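Local coordinates for protein glutamate racemase (Bacillus anthracis, PDB 2DWU) that is an alpha/beta protein of the Asp/Glu/hydantoin racemase family, built around two parallel beta-sheets, and binds D-glutamic acid and a potassium ion, at residues Ser8-Asp14 / Leu70-Ala76; Leu30-Ser34 / Leu229-Pro235; His237-Thr242 / Ile260-Val265. All coordinates share one frame. Numbering follows the deposited sequence.

One parallel six-stranded sheet and the loops that lead into its strands illustrate how contact chemistry follows depth. Interaction 1 is core: two inner strands, joined by regular backbone bonds and aliphatic side chains, run up to the D-glutamic acid pocket. Interaction 3 pairs strands of the same sheet, one of them an outermost strand within this chain, so backbone pairing is supplemented by a salt bridge, waters and potassium. Interaction 2 lies at the surface, where irregular loops meet through one direct hydrogen bond, waters and a second subunit. It touches both others: the K71–E33 salt bridge ties interaction 1 to it, and H237 of interaction 3 packs on E33 and S34.

Interaction 1 of 3, residues Ser8-Asp14 / Leu70-Ala76; sequences SVIGVLD and LKALVVA
Neighbouring strands 9-14 and 72-75 run parallel, their axes crossing at -23°. V9 pairs with L70; K71 (phi/psi -100/-21) then turns the corner as an extra residue, and G11–L73, V12–V74 and L13–V75 follow. Facing backbone groups are satisfied in the staggered parallel pattern: K71 N to V9 O 2.9 Å, G11 N to A72 O 2.9 Å, V74 N to G11 O 2.8 Å, L13 N to V74 O 3.0 Å, A76 N to L13 O 2.9 Å. On one face L13 CD2 meets L73 CD1 (4.1 Å), while L70 (mt) covers G11; on the other, I10 CG2 meets V74 CG2 (3.9 Å). Polar side chains find partners outside the pair: S8 OG bonds H5 O, K71 NZ I228 O and E33, D14 OD2 G16 N and G19 N. D14 OD1 bonds D-glutamic acid weakly, a C-terminal strand-end placement characteristic of open parallel alpha/beta sheets. Strand 35-39 pairs with the other edge of 9-14; helix 51-65 packs on L13 and L73, helix 211-226 on I10 and V74.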
ATOM      1  N   SER B   8      13.066 -20.139   2.023  0.50 12.99           N
ATOM      2  CA  SER B   8      13.446 -18.982   2.827  0.50 11.56           C
ATOM      3  C   SER B   8      12.275 -18.412   3.622  0.50 11.08           C
ATOM      4  O   SER B   8      11.121 -18.528   3.225  0.50 12.81           O
ATOM      5  CB  SER B   8      14.069 -17.898   1.946  0.50 12.40           C
ATOM      6  OG  SER B   8      13.194 -17.501   0.913  0.50 12.61           O
ATOM      7  N   VAL B   9      12.599 -17.795   4.751  1.00 10.41           N
ATOM      8  CA  VAL B   9      11.608 -17.224   5.646  1.00 10.68           C
ATOM      9  C   VAL B   9      11.709 -15.718   5.807  1.00  9.73           C
ATOM     10  O   VAL B   9      12.680 -15.105   5.406  1.00  9.90           O
ATOM     11  CB  VAL B   9      11.752 -17.842   7.051  1.00 12.74           C
ATOM     12  CG1 VAL B   9      11.716 -19.375   6.944  1.00 13.99           C
ATOM     13  CG2 VAL B   9      13.069 -17.396   7.683  1.00 11.70           C
ATOM     14  N   ILE B  10      10.658 -15.150   6.375  1.00  8.86           N
ATOM     15  CA  ILE B  10      10.642 -13.720   6.667  1.00  7.77           C
ATOM     16  C   ILE B  10      11.074 -13.600   8.133  1.00  7.36           C
ATOM     17  O   ILE B  10      10.386 -14.110   9.019  1.00  9.39           O
ATOM     18  CB  ILE B  10       9.209 -13.131   6.572  1.00  7.59           C
ATOM     19  CG1 ILE B  10       8.591 -13.401   5.189  1.00 10.22           C
ATOM     20  CG2 ILE B  10       9.246 -11.661   6.906  1.00  8.63           C
ATOM     21  CD1 ILE B  10       9.344 -12.799   4.062  1.00 13.72           C
ATOM     22  N   GLY B  11      12.195 -12.928   8.390  1.00  7.76           N
ATOM     23  CA  GLY B  11      12.613 -12.731   9.776  1.00  7.32           C
ATOM     24  C   GLY B  11      11.839 -11.533  10.314  1.00  9.09           C
ATOM     25  O   GLY B  11      11.663 -10.562   9.586  1.00  9.90           O
ATOM     26  N   VAL B  12      11.341 -11.620  11.546  1.00  8.09           N
ATOM     27  CA  VAL B  12      10.604 -10.492  12.158  1.00  8.12           C
ATOM     28  C   VAL B  12      11.201 -10.262  13.542  1.00  7.90           C
ATOM     29  O   VAL B  12      11.316 -11.209  14.333  1.00  9.90           O
ATOM     30  CB  VAL B  12       9.082 -10.809  12.305  1.00  6.83           C
ATOM     31  CG1 VAL B  12       8.348  -9.595  12.906  1.00  9.94           C
ATOM     32  CG2 VAL B  12       8.469 -11.160  10.943  1.00  7.74           C
ATOM     33  N   LEU B  13      11.616  -9.029  13.838  1.00  7.88           N
ATOM     34  CA  LEU B  13      12.156  -8.765  15.170  1.00  8.22           C
ATOM     35  C   LEU B  13      11.371  -7.642  15.849  1.00  8.49           C
ATOM     36  O   LEU B  13      10.821  -6.739  15.195  1.00  7.85           O
ATOM     37  CB  LEU B  13      13.668  -8.463  15.117  1.00  9.91           C
ATOM     38  CG  LEU B  13      14.185  -7.244  14.351  1.00 10.35           C
ATOM     39  CD1 LEU B  13      13.960  -5.936  15.175  1.00 12.06           C
ATOM     40  CD2 LEU B  13      15.701  -7.424  14.107  1.00 11.99           C
ATOM     41  N   ASP B  14      11.299  -7.736  17.169  1.00  8.88           N
ATOM     42  CA  ASP B  14      10.550  -6.771  17.957  1.00  8.73           C
ATOM     43  C   ASP B  14      11.133  -6.759  19.354  1.00 10.16           C
ATOM     44  O   ASP B  14      11.892  -7.642  19.720  1.00 10.53           O
ATOM     45  CB  ASP B  14       9.077  -7.203  18.016  1.00  8.17           C
ATOM     46  CG  ASP B  14       8.232  -6.225  18.828  1.00 11.06           C
ATOM     47  OD1 ASP B  14       8.273  -5.012  18.515  1.00 11.21           O
ATOM     48  OD2 ASP B  14       7.547  -6.640  19.786  1.00 11.75           O
ATOM     49  N   LEU B  70      17.012 -16.343   5.710  1.00 13.01           N
ATOM     50  CA  LEU B  70      16.165 -15.160   5.532  1.00 12.47           C
ATOM     51  C   LEU B  70      16.065 -14.639   4.112  1.00 12.31           C
ATOM     52  O   LEU B  70      17.085 -14.471   3.429  1.00 14.14           O
ATOM     53  CB  LEU B  70      16.683 -13.989   6.389  1.00 12.79           C
ATOM     54  CG  LEU B  70      16.959 -14.272   7.865  1.00 14.14           C
ATOM     55  CD1 LEU B  70      17.485 -13.010   8.570  1.00 16.42           C
ATOM     56  CD2 LEU B  70      15.680 -14.764   8.514  1.00 13.80           C
ATOM     57  N   LYS B  71      14.848 -14.351   3.670  1.00 11.32           N
ATOM     58  CA  LYS B  71      14.676 -13.756   2.350  1.00 11.83           C
ATOM     59  C   LYS B  71      14.457 -12.255   2.547  1.00 10.65           C
ATOM     60  O   LYS B  71      14.678 -11.461   1.640  1.00 11.60           O
ATOM     61  CB  LYS B  71      13.488 -14.373   1.576  1.00 15.30           C
ATOM     62  CG  LYS B  71      12.094 -14.015   2.069  1.00 17.06           C
ATOM     63  CD  LYS B  71      10.973 -14.280   1.002  1.00 17.15           C
ATOM     64  CE  LYS B  71      10.755 -15.752   0.703  1.00 21.40           C
ATOM     65  NZ  LYS B  71       9.524 -15.983  -0.116  1.00 15.20           N
ATOM     66  N   ALA B  72      14.043 -11.874   3.758  1.00 11.15           N
ATOM     67  CA  ALA B  72      13.787 -10.470   4.087  1.00 10.34           C
ATOM     68  C   ALA B  72      13.695 -10.334   5.602  1.00  9.00           C
ATOM     69  O   ALA B  72      13.453 -11.313   6.295  1.00  9.04           O
ATOM     70  CB  ALA B  72      12.463 -10.004   3.441  1.00 11.94           C
ATOM     71  N   LEU B  73      13.879  -9.110   6.103  1.00  8.02           N
ATOM     72  CA  LEU B  73      13.812  -8.825   7.527  1.00  8.96           C
ATOM     73  C   LEU B  73      12.789  -7.714   7.757  1.00  8.39           C
ATOM     74  O   LEU B  73      12.814  -6.691   7.071  1.00  8.97           O
ATOM     75  CB  LEU B  73      15.187  -8.347   8.041  1.00  9.75           C
ATOM     76  CG  LEU B  73      15.171  -7.846   9.499  1.00 12.80           C
ATOM     77  CD1 LEU B  73      14.776  -8.988  10.457  1.00 13.03           C
ATOM     78  CD2 LEU B  73      16.551  -7.300   9.830  1.00 14.80           C
ATOM     79  N   VAL B  74      11.890  -7.931   8.714  1.00  8.64           N
ATOM     80  CA  VAL B  74      10.909  -6.895   9.087  1.00  6.28           C
ATOM     81  C   VAL B  74      11.233  -6.451  10.519  1.00  6.91           C
ATOM     82  O   VAL B  74      11.335  -7.277  11.446  1.00  7.60           O
ATOM     83  CB  VAL B  74       9.468  -7.433   9.061  1.00  6.08           C
ATOM     84  CG1 VAL B  74       8.488  -6.363   9.610  1.00  7.22           C
ATOM     85  CG2 VAL B  74       9.084  -7.796   7.619  1.00  8.73           C
ATOM     86  N   VAL B  75      11.423  -5.140  10.682  1.00  6.79           N
ATOM     87  CA  VAL B  75      11.672  -4.553  12.004  1.00  6.65           C
ATOM     88  C   VAL B  75      10.264  -4.139  12.397  1.00  7.15           C
ATOM     89  O   VAL B  75       9.745  -3.112  11.988  1.00  8.02           O
ATOM     90  CB  VAL B  75      12.602  -3.318  11.921  1.00  8.23           C
ATOM     91  CG1 VAL B  75      12.824  -2.731  13.340  1.00  8.25           C
ATOM     92  CG2 VAL B  75      13.924  -3.744  11.359  1.00  9.65           C
ATOM     93  N   ALA B  76       9.635  -5.002  13.171  1.00  6.90           N
ATOM     94  CA  ALA B  76       8.257  -4.786  13.576  1.00  6.62           C
ATOM     95  C   ALA B  76       8.066  -3.710  14.643  1.00  7.62           C
ATOM     96  O   ALA B  76       6.959  -3.157  14.801  1.00  9.26           O
ATOM     97  CB  ALA B  76       7.672  -6.122  14.070  1.00  7.62           C
TER

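Interaction 2 of 3, residues Leu30-Ser34 / Leu229-Pro235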
ATOM      1  N   LEU B  30       0.011 -12.262   3.471  1.00  7.18           N
ATOM      2  CA  LEU B  30       1.008 -13.057   2.733  1.00  6.53           C
ATOM      3  C   LEU B  30       0.937 -14.463   3.335  1.00  6.50           C
ATOM      4  O   LEU B  30       1.902 -14.956   3.943  1.00  8.28           O
ATOM      5  CB  LEU B  30       2.392 -12.454   2.926  1.00  7.63           C
ATOM      6  CG  LEU B  30       2.636 -11.192   2.073  1.00  8.87           C
ATOM      7  CD1 LEU B  30       3.831 -10.440   2.611  1.00  7.91           C
ATOM      8  CD2 LEU B  30       2.857 -11.580   0.618  1.00  8.76           C
ATOM      9  N   PRO B  31      -0.206 -15.120   3.162  1.00  7.77           N
ATOM     10  CA  PRO B  31      -0.402 -16.461   3.717  1.00  7.72           C
ATOM     11  C   PRO B  31       0.485 -17.568   3.225  1.00  8.75           C
ATOM     12  O   PRO B  31       0.429 -18.656   3.793  1.00 10.49           O
ATOM     13  CB  PRO B  31      -1.881 -16.745   3.460  1.00  8.40           C
ATOM     14  CG  PRO B  31      -2.136 -16.009   2.158  1.00  8.50           C
ATOM     15  CD  PRO B  31      -1.338 -14.705   2.319  1.00  7.56           C
ATOM     16  N   LYS B  32       1.286 -17.346   2.193  1.00  8.43           N
ATOM     17  CA  LYS B  32       2.196 -18.408   1.746  1.00  8.08           C
ATOM     18  C   LYS B  32       3.615 -18.240   2.304  1.00  9.00           C
ATOM     19  O   LYS B  32       4.457 -19.113   2.123  1.00  9.66           O
ATOM     20  CB  LYS B  32       2.271 -18.466   0.220  1.00  9.16           C
ATOM     21  CG  LYS B  32       0.916 -18.629  -0.428  1.00  8.79           C
ATOM     22  CD  LYS B  32       1.035 -18.764  -1.906  1.00  9.07           C
ATOM     23  CE  LYS B  32      -0.328 -18.746  -2.566  1.00 11.44           C
ATOM     24  NZ  LYS B  32      -0.189 -18.969  -4.050  1.00 11.38           N
ATOM     25  N   GLU B  33       3.878 -17.126   2.992  1.00  7.57           N
ATOM     26  CA  GLU B  33       5.197 -16.886   3.572  1.00  8.55           C
ATOM     27  C   GLU B  33       5.337 -17.516   4.961  1.00  8.13           C
ATOM     28  O   GLU B  33       4.338 -17.727   5.670  1.00 10.03           O
ATOM     29  CB  GLU B  33       5.454 -15.378   3.700  1.00  8.94           C
ATOM     30  CG  GLU B  33       5.391 -14.594   2.391  1.00 10.08           C
ATOM     31  CD  GLU B  33       6.477 -14.965   1.394  1.00 11.02           C
ATOM     32  OE1 GLU B  33       7.567 -15.411   1.816  1.00 12.53           O
ATOM     33  OE2 GLU B  33       6.248 -14.802   0.164  1.00 10.98           O
ATOM     34  N   SER B  34       6.576 -17.823   5.337  0.50  8.49           N
ATOM     35  CA  SER B  34       6.881 -18.424   6.638  0.50  8.68           C
ATOM     36  C   SER B  34       7.560 -17.424   7.567  0.50  8.81           C
ATOM     37  O   SER B  34       8.589 -16.833   7.226  0.50  9.64           O
ATOM     38  CB  SER B  34       7.793 -19.641   6.461  0.50  9.75           C
ATOM     39  OG  SER B  34       8.213 -20.117   7.722  0.50 13.25           O
ATOM     40  N   LEU B 229       8.358 -14.095  -4.060  1.00 13.45           N
ATOM     41  CA  LEU B 229       7.210 -14.554  -3.283  1.00 11.58           C
ATOM     42  C   LEU B 229       7.262 -16.075  -3.113  1.00 12.35           C
ATOM     43  O   LEU B 229       7.670 -16.799  -4.038  1.00 13.65           O
ATOM     44  CB  LEU B 229       5.892 -14.216  -3.994  1.00 12.12           C
ATOM     45  CG  LEU B 229       5.436 -12.758  -4.052  1.00 12.56           C
ATOM     46  CD1 LEU B 229       4.280 -12.643  -5.036  1.00 13.14           C
ATOM     47  CD2 LEU B 229       5.014 -12.290  -2.671  1.00 10.65           C
ATOM     48  N   ALA B 230       6.854 -16.554  -1.939  1.00 12.19           N
ATOM     49  CA  ALA B 230       6.782 -17.997  -1.691  1.00 12.26           C
ATOM     50  C   ALA B 230       5.505 -18.533  -2.334  1.00 12.79           C
ATOM     51  O   ALA B 230       4.575 -17.762  -2.625  1.00 11.97           O
ATOM     52  CB  ALA B 230       6.741 -18.257  -0.194  1.00 13.69           C
ATOM     53  N   ASP B 231       5.462 -19.848  -2.575  1.00 13.70           N
ATOM     54  CA  ASP B 231       4.271 -20.474  -3.134  1.00 14.38           C
ATOM     55  C   ASP B 231       3.723 -21.576  -2.218  1.00 14.10           C
ATOM     56  O   ASP B 231       2.864 -22.348  -2.610  1.00 14.76           O
ATOM     57  CB  ASP B 231       4.564 -21.043  -4.532  1.00 17.61           C
ATOM     58  CG  ASP B 231       5.544 -22.205  -4.511  1.00 22.42           C
ATOM     59  OD1 ASP B 231       5.683 -22.858  -5.569  1.00 26.05           O
ATOM     60  OD2 ASP B 231       6.184 -22.465  -3.468  1.00 24.03           O
ATOM     61  N   ASN B 232       4.205 -21.595  -0.978  1.00 12.92           N
ATOM     62  CA  ASN B 232       3.825 -22.583   0.040  1.00 12.38           C
ATOM     63  C   ASN B 232       2.348 -22.457   0.456  1.00 13.58           C
ATOM     64  O   ASN B 232       1.945 -21.440   1.017  1.00 13.32           O
ATOM     65  CB  ASN B 232       4.744 -22.350   1.246  1.00 11.73           C
ATOM     66  CG  ASN B 232       4.710 -23.477   2.251  1.00 12.75           C
ATOM     67  OD1 ASN B 232       3.730 -24.240   2.329  1.00 14.17           O
ATOM     68  ND2 ASN B 232       5.765 -23.559   3.071  1.00 12.74           N
ATOM     69  N   LEU B 233       1.568 -23.515   0.216  0.50 13.44           N
ATOM     70  CA  LEU B 233       0.136 -23.529   0.527  0.50 14.63           C
ATOM     71  C   LEU B 233      -0.227 -23.761   1.989  0.50 15.38           C
ATOM     72  O   LEU B 233      -1.393 -23.622   2.373  0.50 14.69           O
ATOM     73  CB  LEU B 233      -0.579 -24.570  -0.346  0.50 15.39           C
ATOM     74  CG  LEU B 233      -0.386 -24.386  -1.856  0.50 16.64           C
ATOM     75  CD1 LEU B 233      -1.147 -25.477  -2.598  0.50 15.92           C
ATOM     76  CD2 LEU B 233      -0.870 -23.000  -2.292  0.50 17.87           C
ATOM     77  N   ASN B 234       0.755 -24.152   2.796  1.00 13.95           N
ATOM     78  CA  ASN B 234       0.541 -24.340   4.225  1.00 15.69           C
ATOM     79  C   ASN B 234       1.824 -24.196   5.032  1.00 14.59           C
ATOM     80  O   ASN B 234       2.394 -25.181   5.531  1.00 14.11           O
ATOM     81  CB  ASN B 234      -0.098 -25.713   4.474  1.00 20.57           C
ATOM     82  CG  ASN B 234       0.778 -26.864   3.991  1.00 27.24           C
ATOM     83  OD1 ASN B 234       1.323 -26.830   2.882  1.00 31.48           O
ATOM     84  ND2 ASN B 234       0.905 -27.901   4.820  1.00 32.03           N
ATOM     85  N   PRO B 235       2.325 -22.956   5.163  1.00 13.50           N
ATOM     86  CA  PRO B 235       3.553 -22.734   5.928  1.00 11.13           C
ATOM     87  C   PRO B 235       3.312 -22.839   7.428  1.00 10.69           C
ATOM     88  O   PRO B 235       2.164 -22.860   7.891  1.00 12.11           O
ATOM     89  CB  PRO B 235       3.954 -21.311   5.540  1.00 12.63           C
ATOM     90  CG  PRO B 235       2.614 -20.637   5.299  1.00 12.28           C
ATOM     91  CD  PRO B 235       1.873 -21.713   4.502  1.00 12.57           C
TER
HETATM   92  O   HOH W   1      -1.370 -20.422   2.335  1.00 14.57           O
HETATM   93  O   HOH W   2       0.992 -21.363  -4.589  1.00 20.73           O
HETATM   94  O   HOH W   3       3.816 -15.329  -1.014  1.00 11.73           O
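Although the two loops come within van der Waals distance over several residues, a single direct hydrogen bond joins them: A230 N to E33 OE2, 2.8 Å and almost linear. The CA-to-CB bond of E33 points away from the other loop, and its m, m rotamer curls the carboxylate back to it. Water 3 widens the link, donating to E33 OE2 (2.8 Å) and to A230 O (3.0 Å), while E33 OE1 forms a salt bridge with K71. Most of the remaining direct contact is by fit. The ring of P235 lies against the turn, its CG 3.3 Å from P31 O and 3.4 Å from E33 O, and K32 CA makes a CA-H...O contact with N232 O at 3.1 Å.

These are connecting loops of an open parallel alpha/beta sheet. L30-E33 is a type I turn, closed by E33 N to L30 O at 3.1 Å, that leads from helix 20-29 into strand 35-39; residues 229-235 lead from helix 211-226 towards strand 238-241. Within the latter, N232 OD1 accepts from N234 N at 3.0 Å, an Asx turn that bends the chain ahead of P235.

K32 extends along the second loop, its CD 3.9 Å from D231 CA, and emerges beside the other subunit. There H135 O of the second subunit is the strongest partner of its NZ; E136 O and T139 OG1 of that subunit are also within hydrogen-bonding reach, and the ammonium protons are shared among these and water 2 (2.7 Å from K32 NZ), which donates to D231 O at 2.9 Å. L233 O is bonded by Y140 OH of that same neighbouring subunit.

Interaction 3 of 3, residues His237-Thr242 / Ile260-Val265; sequences HRFFTT and ISVDCV. With K (potassium ion), chain G.
A classic beta-alpha-beta unit places strand 238-241 beside strand 262-264, with helix 245-256 in the connection. The strands are parallel, their axes 4.6 Å apart at closest approach, and cross at -35°. Residues 238-241 are regularly extended (phi -123° to -141°, psi 138° to 151°), and F239 pairs with V262, F240 with D263, T241 with C264. The ladder consists of F239 N to S261 O, D263 N to F239 O, T241 N to D263 O and V265 N to T241 O, each 3.0 Å.

Shape distinguishes the two faces. On that of F239 and T241, the m-rotamer ring of F239 offers a flat surface, onto which I260 (pt) lowers its CD1: 3.9 Å from the ring centroid and 16° off the normal, a CH-pi contact. V262 fits between F239 and T241, its CG2 4.3 Å from F239 CB and its CG1 4.0 Å from T241 CG2; helix 245-256 packs over this face. On the other, the F240 ring brings CD1 to 3.7 Å from D263 CB, and V265 CG1 sits 4.1 Å from F240 CB. R238 curls (m, m, m) so that its NH2 forms a salt bridge with D263 OD1 at 3.0 Å, and water 5 bonds R238 NE and S261 OG, each at 2.8 Å.

Past the C-terminal ends of the strands, T242 O (2.9 Å) and V265 O (3.0 Å) bind potassium with two waters and D266 OD2. Backbone carbonyls at these lengths imply a largely electrostatic site, to which D266 brings negative charge.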
ATOM      1  N   HIS B 237       4.903 -21.214  11.234  1.00 10.04           N
ATOM      2  CA  HIS B 237       5.653 -20.083  11.780  1.00 10.34           C
ATOM      3  C   HIS B 237       6.300 -20.451  13.099  1.00 10.64           C
ATOM      4  O   HIS B 237       5.757 -21.300  13.832  1.00 11.65           O
ATOM      5  CB  HIS B 237       4.668 -18.935  11.997  1.00 10.09           C
ATOM      6  CG  HIS B 237       3.835 -18.682  10.794  1.00  8.83           C
ATOM      7  ND1 HIS B 237       4.391 -18.334   9.584  1.00  9.47           N
ATOM      8  CD2 HIS B 237       2.516 -18.866  10.569  1.00 10.71           C
ATOM      9  CE1 HIS B 237       3.447 -18.316   8.664  1.00  8.73           C
ATOM     10  NE2 HIS B 237       2.298 -18.636   9.235  1.00 11.12           N
ATOM     11  N   ARG B 238       7.428 -19.812  13.400  1.00 11.68           N
ATOM     12  CA  ARG B 238       8.146 -20.065  14.647  1.00 11.33           C
ATOM     13  C   ARG B 238       8.328 -18.753  15.388  1.00 12.00           C
ATOM     14  O   ARG B 238       8.693 -17.726  14.772  1.00 11.21           O
ATOM     15  CB  ARG B 238       9.538 -20.649  14.378  1.00 15.04           C
ATOM     16  CG  ARG B 238       9.574 -22.016  13.708  1.00 20.51           C
ATOM     17  CD  ARG B 238       9.138 -23.119  14.647  1.00 23.06           C
ATOM     18  NE  ARG B 238       9.962 -23.241  15.863  1.00 25.87           N
ATOM     19  CZ  ARG B 238      11.190 -23.755  15.930  1.00 28.12           C
ATOM     20  NH1 ARG B 238      11.801 -24.219  14.840  1.00 30.57           N
ATOM     21  NH2 ARG B 238      11.806 -23.825  17.108  1.00 27.65           N
ATOM     22  N   PHE B 239       8.118 -18.794  16.701  1.00 10.12           N
ATOM     23  CA  PHE B 239       8.285 -17.593  17.525  1.00 10.24           C
ATOM     24  C   PHE B 239       9.311 -17.870  18.618  1.00 11.15           C
ATOM     25  O   PHE B 239       9.358 -18.977  19.183  1.00 11.88           O
ATOM     26  CB  PHE B 239       6.949 -17.190  18.144  1.00 10.46           C
ATOM     27  CG  PHE B 239       5.927 -16.777  17.130  1.00 10.15           C
ATOM     28  CD1 PHE B 239       5.720 -15.426  16.851  1.00 12.62           C
ATOM     29  CD2 PHE B 239       5.196 -17.735  16.434  1.00 12.24           C
ATOM     30  CE1 PHE B 239       4.794 -15.033  15.884  1.00 12.87           C
ATOM     31  CE2 PHE B 239       4.260 -17.355  15.456  1.00 12.64           C
ATOM     32  CZ  PHE B 239       4.063 -15.987  15.184  1.00 12.58           C
ATOM     33  N   PHE B 240      10.147 -16.879  18.896  1.00 10.56           N
ATOM     34  CA  PHE B 240      11.192 -16.998  19.900  1.00  9.84           C
ATOM     35  C   PHE B 240      11.156 -15.784  20.822  1.00 10.57           C
ATOM     36  O   PHE B 240      10.844 -14.674  20.380  1.00 10.61           O
ATOM     37  CB  PHE B 240      12.551 -17.074  19.208  1.00 10.20           C
ATOM     38  CG  PHE B 240      12.713 -18.269  18.318  1.00 12.94           C
ATOM     39  CD1 PHE B 240      13.090 -19.501  18.851  1.00 14.12           C
ATOM     40  CD2 PHE B 240      12.478 -18.169  16.953  1.00 12.65           C
ATOM     41  CE1 PHE B 240      13.229 -20.623  18.031  1.00 13.73           C
ATOM     42  CE2 PHE B 240      12.610 -19.291  16.121  1.00 16.16           C
ATOM     43  CZ  PHE B 240      12.990 -20.521  16.673  1.00 14.05           C
ATOM     44  N   THR B 241      11.478 -15.990  22.095  1.00 10.20           N
ATOM     45  CA  THR B 241      11.471 -14.879  23.050  1.00 11.74           C
ATOM     46  C   THR B 241      12.631 -14.996  24.015  1.00 12.82           C
ATOM     47  O   THR B 241      13.114 -16.103  24.308  1.00 11.75           O
ATOM     48  CB  THR B 241      10.173 -14.846  23.868  1.00 11.12           C
ATOM     49  OG1 THR B 241      10.226 -13.751  24.796  1.00 11.90           O
ATOM     50  CG2 THR B 241      10.004 -16.138  24.669  1.00 13.03           C
ATOM     51  N   THR B 242      13.101 -13.851  24.495  1.00 11.94           N
ATOM     52  CA  THR B 242      14.197 -13.861  25.453  1.00 11.73           C
ATOM     53  C   THR B 242      13.631 -13.851  26.868  1.00 12.79           C
ATOM     54  O   THR B 242      14.379 -14.002  27.838  1.00 13.92           O
ATOM     55  CB  THR B 242      15.115 -12.648  25.311  1.00 10.60           C
ATOM     56  OG1 THR B 242      14.325 -11.450  25.377  1.00 11.62           O
ATOM     57  CG2 THR B 242      15.921 -12.713  23.998  1.00 12.22           C
ATOM     58  N   ILE B 260       0.460 -20.645  19.591  1.00 20.60           N
ATOM     59  CA  ILE B 260       1.567 -20.649  18.644  1.00 20.07           C
ATOM     60  C   ILE B 260       2.790 -21.383  19.191  1.00 20.63           C
ATOM     61  O   ILE B 260       2.857 -21.700  20.380  1.00 21.27           O
ATOM     62  CB  ILE B 260       1.998 -19.198  18.297  1.00 18.99           C
ATOM     63  CG1 ILE B 260       2.241 -18.410  19.588  1.00 17.84           C
ATOM     64  CG2 ILE B 260       0.945 -18.512  17.459  1.00 18.40           C
ATOM     65  CD1 ILE B 260       2.835 -17.028  19.345  1.00 19.17           C
ATOM     66  N   SER B 261       3.752 -21.653  18.312  0.50 20.73           N
ATOM     67  CA  SER B 261       4.986 -22.325  18.707  0.50 19.93           C
ATOM     68  C   SER B 261       5.949 -21.293  19.282  0.50 19.31           C
ATOM     69  O   SER B 261       6.392 -20.392  18.566  0.50 19.19           O
ATOM     70  CB  SER B 261       5.639 -23.004  17.497  0.50 20.43           C
ATOM     71  OG  SER B 261       6.961 -23.414  17.805  0.50 20.16           O
ATOM     72  N   VAL B 262       6.274 -21.425  20.565  1.00 19.79           N
ATOM     73  CA  VAL B 262       7.199 -20.487  21.208  1.00 18.62           C
ATOM     74  C   VAL B 262       8.380 -21.176  21.885  1.00 19.75           C
ATOM     75  O   VAL B 262       8.204 -22.154  22.624  1.00 21.32           O
ATOM     76  CB  VAL B 262       6.507 -19.616  22.280  1.00 20.65           C
ATOM     77  CG1 VAL B 262       7.486 -18.538  22.753  1.00 18.74           C
ATOM     78  CG2 VAL B 262       5.253 -18.962  21.712  1.00 18.64           C
ATOM     79  N   ASP B 263       9.577 -20.671  21.621  1.00 19.16           N
ATOM     80  CA  ASP B 263      10.795 -21.217  22.218  1.00 18.75           C
ATOM     81  C   ASP B 263      11.637 -20.103  22.835  1.00 19.84           C
ATOM     82  O   ASP B 263      11.526 -18.937  22.441  1.00 15.99           O
ATOM     83  CB  ASP B 263      11.621 -21.971  21.173  1.00 20.43           C
ATOM     84  CG  ASP B 263      11.041 -23.340  20.857  1.00 22.04           C
ATOM     85  OD1 ASP B 263      10.455 -23.509  19.782  1.00 24.07           O
ATOM     86  OD2 ASP B 263      11.172 -24.251  21.708  1.00 26.14           O
ATOM     87  N   CYS B 264      12.479 -20.478  23.796  1.00 20.75           N
ATOM     88  CA  CYS B 264      13.349 -19.527  24.491  1.00 23.46           C
ATOM     89  C   CYS B 264      14.656 -19.340  23.735  1.00 23.59           C
ATOM     90  O   CYS B 264      15.118 -20.234  23.015  1.00 25.61           O
ATOM     91  CB  CYS B 264      13.649 -20.026  25.908  1.00 27.24           C
ATOM     92  SG  CYS B 264      14.497 -21.622  25.926  1.00 36.33           S
ATOM     93  N   VAL B 265      15.263 -18.174  23.891  1.00 21.05           N
ATOM     94  CA  VAL B 265      16.519 -17.879  23.231  1.00 22.40           C
ATOM     95  C   VAL B 265      17.306 -16.949  24.132  1.00 21.44           C
ATOM     96  O   VAL B 265      16.710 -16.160  24.864  1.00 19.29           O
ATOM     97  CB  VAL B 265      16.292 -17.171  21.867  1.00 23.98           C
ATOM     98  CG1 VAL B 265      15.285 -16.043  22.026  1.00 24.38           C
ATOM     99  CG2 VAL B 265      17.603 -16.601  21.345  1.00 24.26           C
TER
HETATM  100  K     K G 277      17.096 -15.078  27.599  1.00 24.35           K
HETATM  101  O   HOH W   4       3.477 -20.835  15.479  1.00 17.98           O
HETATM  102  O   HOH W   5       9.267 -21.848  18.195  1.00 19.34           O
HETATM  103  O   HOH W   6      18.697 -13.014  26.229  1.00 16.06           O
HETATM  104  O   HOH W   7      19.697 -13.459  28.733  1.00 28.57           O